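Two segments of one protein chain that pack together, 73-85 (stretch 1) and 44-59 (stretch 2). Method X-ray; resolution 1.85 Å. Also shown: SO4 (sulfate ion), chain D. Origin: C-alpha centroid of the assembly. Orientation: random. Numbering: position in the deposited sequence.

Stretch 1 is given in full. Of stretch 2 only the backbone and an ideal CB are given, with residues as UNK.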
# COMPACT_ATOMS: atom_id res chain seq x y z
N GLY A 73 -9.85 7.24 -5.46
CA GLY A 73 -10.18 7.75 -4.13
C GLY A 73 -9.09 7.59 -3.10
O GLY A 73 -9.28 7.86 -1.89
N ALA A 74 -7.93 7.11 -3.53
CA ALA A 74 -6.87 6.87 -2.52
C ALA A 74 -6.16 8.18 -2.12
O ALA A 74 -6.22 9.16 -2.87
CB ALA A 74 -5.82 5.83 -3.08
N ASN A 75 -5.50 8.21 -0.95
CA ASN A 75 -4.82 9.42 -0.45
C ASN A 75 -3.38 9.38 -0.87
O ASN A 75 -2.65 8.51 -0.44
CB ASN A 75 -4.84 9.41 1.10
CG ASN A 75 -6.26 9.49 1.66
OD1 ASN A 75 -7.00 10.36 1.23
ND2 ASN A 75 -6.65 8.57 2.59
N VAL A 76 -2.94 10.31 -1.73
CA VAL A 76 -1.55 10.28 -2.17
C VAL A 76 -1.04 11.70 -2.03
O VAL A 76 -1.65 12.63 -2.56
CB VAL A 76 -1.46 9.90 -3.65
CG1 VAL A 76 -0.02 9.95 -4.07
CG2 VAL A 76 -2.10 8.50 -3.88
N PHE A 77 0.07 11.86 -1.34
CA PHE A 77 0.56 13.23 -1.02
C PHE A 77 1.99 13.33 -1.38
O PHE A 77 2.67 12.35 -1.34
CB PHE A 77 0.44 13.48 0.49
CG PHE A 77 -0.96 13.37 0.97
CD1 PHE A 77 -1.92 14.30 0.56
CD2 PHE A 77 -1.35 12.32 1.79
CE1 PHE A 77 -3.25 14.20 0.98
CE2 PHE A 77 -2.67 12.24 2.24
CZ PHE A 77 -3.61 13.17 1.82
N VAL A 78 2.44 14.53 -1.76
CA VAL A 78 3.87 14.72 -2.09
C VAL A 78 4.42 15.77 -1.14
O VAL A 78 3.78 16.81 -0.94
CB VAL A 78 4.03 15.27 -3.52
CG1 VAL A 78 5.54 15.44 -3.82
CG2 VAL A 78 3.35 14.30 -4.53
N VAL A 79 5.56 15.49 -0.50
CA VAL A 79 6.12 16.47 0.43
C VAL A 79 7.58 16.65 0.12
O VAL A 79 8.25 15.74 -0.32
CB VAL A 79 5.95 16.06 1.90
CG1 VAL A 79 4.43 16.02 2.29
CG2 VAL A 79 6.64 14.75 2.17
N GLY A 80 8.09 17.85 0.31
CA GLY A 80 9.48 18.06 -0.05
C GLY A 80 10.21 18.92 0.92
O GLY A 80 11.28 19.47 0.62
N SER A 81 9.65 19.10 2.10
CA SER A 81 10.34 19.90 3.11
C SER A 81 9.71 19.55 4.42
O SER A 81 8.63 19.00 4.46
CB SER A 81 10.14 21.41 2.86
OG SER A 81 8.74 21.72 3.00
N PHE A 82 10.38 19.90 5.52
CA PHE A 82 9.79 19.64 6.84
C PHE A 82 8.47 20.38 7.02
O PHE A 82 7.53 19.89 7.67
CB PHE A 82 10.73 20.11 7.95
CG PHE A 82 11.88 19.15 8.23
CD1 PHE A 82 12.65 18.66 7.19
CD2 PHE A 82 12.19 18.78 9.52
CE1 PHE A 82 13.74 17.80 7.43
CE2 PHE A 82 13.27 17.90 9.77
CZ PHE A 82 14.04 17.42 8.71
N LYS A 83 8.41 21.61 6.49
CA LYS A 83 7.19 22.39 6.64
C LYS A 83 6.02 21.69 5.94
O LYS A 83 4.87 21.68 6.46
CB LYS A 83 7.43 23.80 6.09
CG LYS A 83 6.34 24.80 6.42
CD LYS A 83 6.92 26.20 6.32
CE LYS A 83 5.90 27.27 6.76
NZ LYS A 83 4.81 27.52 5.75
N GLN A 84 6.27 21.10 4.78
CA GLN A 84 5.20 20.42 4.08
C GLN A 84 4.73 19.21 4.82
O GLN A 84 3.57 18.84 4.73
CB GLN A 84 5.60 20.05 2.64
CG GLN A 84 5.59 21.32 1.75
CD GLN A 84 5.93 21.06 0.31
OE1 GLN A 84 6.54 20.06 -0.02
NE2 GLN A 84 5.59 22.00 -0.57
N VAL A 85 5.63 18.52 5.53
CA VAL A 85 5.19 17.38 6.34
C VAL A 85 4.24 17.87 7.44
O VAL A 85 3.16 17.30 7.71
CB VAL A 85 6.41 16.65 6.98
CG1 VAL A 85 5.97 15.61 8.02
CG2 VAL A 85 7.24 15.98 5.88
N UNK A 44 -6.81 4.53 8.36
CA UNK A 44 -6.42 5.60 7.42
C UNK A 44 -5.15 5.21 6.66
O UNK A 44 -4.13 4.89 7.26
CB UNK A 44 -6.20 6.92 8.16
N UNK A 45 -5.21 5.20 5.31
CA UNK A 45 -4.03 4.72 4.58
C UNK A 45 -3.52 5.89 3.73
O UNK A 45 -4.30 6.43 2.95
CB UNK A 45 -4.36 3.50 3.72
N UNK A 46 -2.25 6.26 3.87
CA UNK A 46 -1.70 7.38 3.05
C UNK A 46 -0.54 6.82 2.27
O UNK A 46 0.23 6.00 2.79
CB UNK A 46 -1.26 8.57 3.90
N UNK A 47 -0.39 7.32 1.06
CA UNK A 47 0.79 6.99 0.27
C UNK A 47 1.50 8.31 0.14
O UNK A 47 0.92 9.29 -0.29
CB UNK A 47 0.46 6.36 -1.08
N UNK A 48 2.76 8.33 0.50
CA UNK A 48 3.48 9.62 0.54
C UNK A 48 4.75 9.58 -0.30
O UNK A 48 5.60 8.71 -0.12
CB UNK A 48 3.83 9.99 1.98
N UNK A 49 4.90 10.55 -1.22
CA UNK A 49 6.07 10.60 -2.05
C UNK A 49 6.96 11.69 -1.47
O UNK A 49 6.45 12.73 -1.14
CB UNK A 49 5.72 10.86 -3.52
N UNK A 50 8.26 11.46 -1.30
CA UNK A 50 9.09 12.47 -0.68
C UNK A 50 10.12 13.00 -1.66
O UNK A 50 10.80 12.20 -2.32
CB UNK A 50 9.78 11.91 0.56
N UNK A 51 10.24 14.33 -1.76
CA UNK A 51 11.20 14.95 -2.67
C UNK A 51 12.22 15.80 -1.92
O UNK A 51 12.05 16.10 -0.73
CB UNK A 51 10.47 15.81 -3.70
N UNK A 52 13.26 16.22 -2.61
CA UNK A 52 14.38 16.90 -1.97
C UNK A 52 14.10 18.35 -1.59
O UNK A 52 14.80 18.93 -0.73
CB UNK A 52 15.60 16.85 -2.90
N UNK A 53 13.15 18.97 -2.28
CA UNK A 53 12.76 20.36 -2.01
C UNK A 53 11.36 20.65 -2.55
O UNK A 53 10.76 19.77 -3.20
CB UNK A 53 13.77 21.33 -2.63
N UNK A 54 10.85 21.84 -2.25
CA UNK A 54 9.44 22.14 -2.55
C UNK A 54 9.18 22.44 -4.02
O UNK A 54 8.03 22.46 -4.44
CB UNK A 54 8.98 23.33 -1.71
N UNK A 55 10.25 22.60 -4.81
CA UNK A 55 10.13 22.89 -6.24
C UNK A 55 10.33 21.65 -7.10
O UNK A 55 10.29 21.71 -8.33
CB UNK A 55 11.14 23.96 -6.64
N UNK A 56 10.56 20.50 -6.48
CA UNK A 56 10.83 19.33 -7.28
C UNK A 56 9.53 18.57 -7.49
O UNK A 56 8.95 18.06 -6.54
CB UNK A 56 11.89 18.44 -6.62
N UNK A 57 9.08 18.49 -8.74
CA UNK A 57 7.87 17.71 -9.04
C UNK A 57 8.25 16.23 -9.17
O UNK A 57 9.39 15.89 -9.54
CB UNK A 57 7.20 18.21 -10.32
N UNK A 58 7.32 15.33 -8.89
CA UNK A 58 7.56 13.90 -9.18
C UNK A 58 7.76 13.72 -10.70
O UNK A 58 7.36 14.60 -11.48
CB UNK A 58 6.40 13.04 -8.68
N UNK A 59 8.46 12.67 -11.11
CA UNK A 59 8.69 12.42 -12.54
C UNK A 59 7.38 12.00 -13.21
O UNK A 59 6.48 11.59 -12.53
CB UNK A 59 9.76 11.34 -12.74
S SO4 D . 12.12 23.33 5.52
O1 SO4 D . 12.38 24.27 4.42
O2 SO4 D . 12.68 21.99 5.14
O3 SO4 D . 12.67 23.79 6.79
O4 SO4 D . 10.68 23.32 5.78

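Strands 44-50 and 75-79 run side by side in parallel, and the backbone bonds between them fix the register before any side chain of 44-59 is considered. Position 44 has extended angles and nothing of the other segment near its CB, so many residues would suit; it is Val44. At 45 the CB points sideways and only the carbonyl is engaged; again the choice is open, and Ile45 leads its end away, while its O accepts from Asn75 ND2 at 3.2 Å and a water links it to Asn75 N.

Position 46 places its CB 4.3 Å from Phe77 CE2, beside Asn75, on the face that carries both side chains. A large apolar or aromatic group could cover that ring. The residue is Trp46, whose five-membered ring receives the edge of Phe77, with planes at 70° and Phe77 CE2 3.7 Å from Trp46 CD2; Asn75 CB lies 3.7 Å from Trp46 CD1.

On the other face, the CB of 47 lies 4.4 Å from Val76 CG2, with Ala74 CB also pointing toward this segment. Ile, Leu, Met or an aromatic would suit. It is Phe47: CB packs 4.2 Å from Val76 CG2, the ring reaches Ala74, and Phe47 N and O bond to Asn75 O and Phe77 N (3.0 and 2.9 Å).

Position 48 shares its face with Phe77 and Val79, which favors a beta-branched apolar residue; Val48 CG1 meets Val79 CG2 at 4.0 Å. At 49 the CB is 4.3 Å from Val78 CG2, so an aliphatic stem is expected, whatever its end. Glu49 supplies one with CB, then leads its carboxylate away to a bond elsewhere in the structure. Position 50 again favors a small aliphatic group beside Val79, and Val50 CG2 lies 4.1 Å from Val79 CG2.

The CB of 51 points sideways near Val78 CG1, where an aliphatic stem fits; Lys51 CG packs 4.0 Å from that atom. CB points away at 52 and 53, leaving polar residues free: Lys52 and Asp53 form a salt bridge, and Asp53 opens a type I turn.

Position 54 looks past Gln84 NE2, 3.8 Å from its CB, with the Ser81 hydroxyl farther off, inviting a long acceptor. Glu54 extends to it, and Ser81 OG donates to Glu54 OE2 at 2.8 Å. At 55 and 57 the CB points away and at 56 sideways, with nothing of the other segment near, so the choice is open; these are Asn55, Lys57 and Thr56, none of which touches it. At 58, phi near -62° admits proline and CB points toward Val78; Pro58 CG lies 3.9 Å from Val78 CG2. Position 59 is out of reach and holds Asp59.

Stretch 2 44-59: VIWFVEVKKDENTKPD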
# COMPACT_ATOMS: atom_id res chain seq x y z
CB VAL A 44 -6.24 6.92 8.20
CG1 VAL A 44 -5.62 8.01 7.30
CG2 VAL A 44 -7.58 7.31 8.67
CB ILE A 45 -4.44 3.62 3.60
CG1 ILE A 45 -5.21 2.48 4.28
CG2 ILE A 45 -3.20 3.05 2.88
CD1 ILE A 45 -4.39 1.77 5.31
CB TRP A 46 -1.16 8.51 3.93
CG TRP A 46 -2.22 9.40 4.59
CD1 TRP A 46 -3.58 9.25 4.56
CD2 TRP A 46 -1.96 10.53 5.41
NE1 TRP A 46 -4.21 10.29 5.27
CE2 TRP A 46 -3.21 11.09 5.79
CE3 TRP A 46 -0.75 11.17 5.81
CZ2 TRP A 46 -3.32 12.27 6.56
CZ3 TRP A 46 -0.87 12.37 6.59
CH2 TRP A 46 -2.14 12.88 6.95
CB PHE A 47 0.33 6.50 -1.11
CG PHE A 47 -0.44 5.20 -1.02
CD1 PHE A 47 0.28 3.99 -1.00
CD2 PHE A 47 -1.81 5.18 -0.95
CE1 PHE A 47 -0.41 2.79 -0.88
CE2 PHE A 47 -2.53 3.98 -0.82
CZ PHE A 47 -1.79 2.76 -0.80
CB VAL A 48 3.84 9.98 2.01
CG1 VAL A 48 4.66 11.30 2.02
CG2 VAL A 48 2.54 10.16 2.78
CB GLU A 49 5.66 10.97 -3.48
CG GLU A 49 6.87 11.11 -4.40
CD GLU A 49 7.43 9.75 -4.92
OE1 GLU A 49 6.86 8.68 -4.58
OE2 GLU A 49 8.47 9.74 -5.64
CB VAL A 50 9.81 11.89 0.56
CG1 VAL A 50 10.69 12.98 1.17
CG2 VAL A 50 8.79 11.36 1.53
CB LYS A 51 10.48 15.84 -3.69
CG LYS A 51 9.41 15.09 -4.53
CD LYS A 51 9.97 13.80 -5.18
CE LYS A 51 10.77 14.22 -6.37
NZ LYS A 51 11.29 13.16 -7.32
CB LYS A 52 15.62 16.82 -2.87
CG LYS A 52 15.50 17.66 -4.11
CD LYS A 52 16.62 17.37 -5.09
CE LYS A 52 16.36 18.10 -6.40
NZ LYS A 52 16.48 19.59 -6.26
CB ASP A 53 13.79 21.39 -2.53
CG ASP A 53 13.85 21.50 -4.07
OD1 ASP A 53 12.86 21.20 -4.77
OD2 ASP A 53 14.92 21.91 -4.58
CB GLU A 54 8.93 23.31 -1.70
CG GLU A 54 8.90 23.07 -0.20
CD GLU A 54 8.34 24.28 0.56
OE1 GLU A 54 8.22 25.36 -0.07
OE2 GLU A 54 8.07 24.18 1.79
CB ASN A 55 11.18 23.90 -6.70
CG ASN A 55 10.91 25.32 -6.25
OD1 ASN A 55 9.76 25.75 -6.12
ND2 ASN A 55 11.98 26.09 -6.07
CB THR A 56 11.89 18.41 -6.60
OG1 THR A 56 13.13 19.13 -6.48
CG2 THR A 56 12.15 17.19 -7.44
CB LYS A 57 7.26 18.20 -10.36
CG LYS A 57 6.88 19.66 -10.40
CD LYS A 57 6.08 19.99 -11.66
CE LYS A 57 6.97 20.08 -12.86
NZ LYS A 57 7.98 21.11 -12.57
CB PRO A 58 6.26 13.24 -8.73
CG PRO A 58 5.70 14.18 -7.67
CD PRO A 58 6.04 15.55 -8.17
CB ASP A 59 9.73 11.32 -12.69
CG ASP A 59 11.16 11.84 -12.56
OD1 ASP A 59 11.43 13.01 -12.93
OD2 ASP A 59 12.00 11.07 -12.06
O HOH W 1 -5.56 5.73 0.55
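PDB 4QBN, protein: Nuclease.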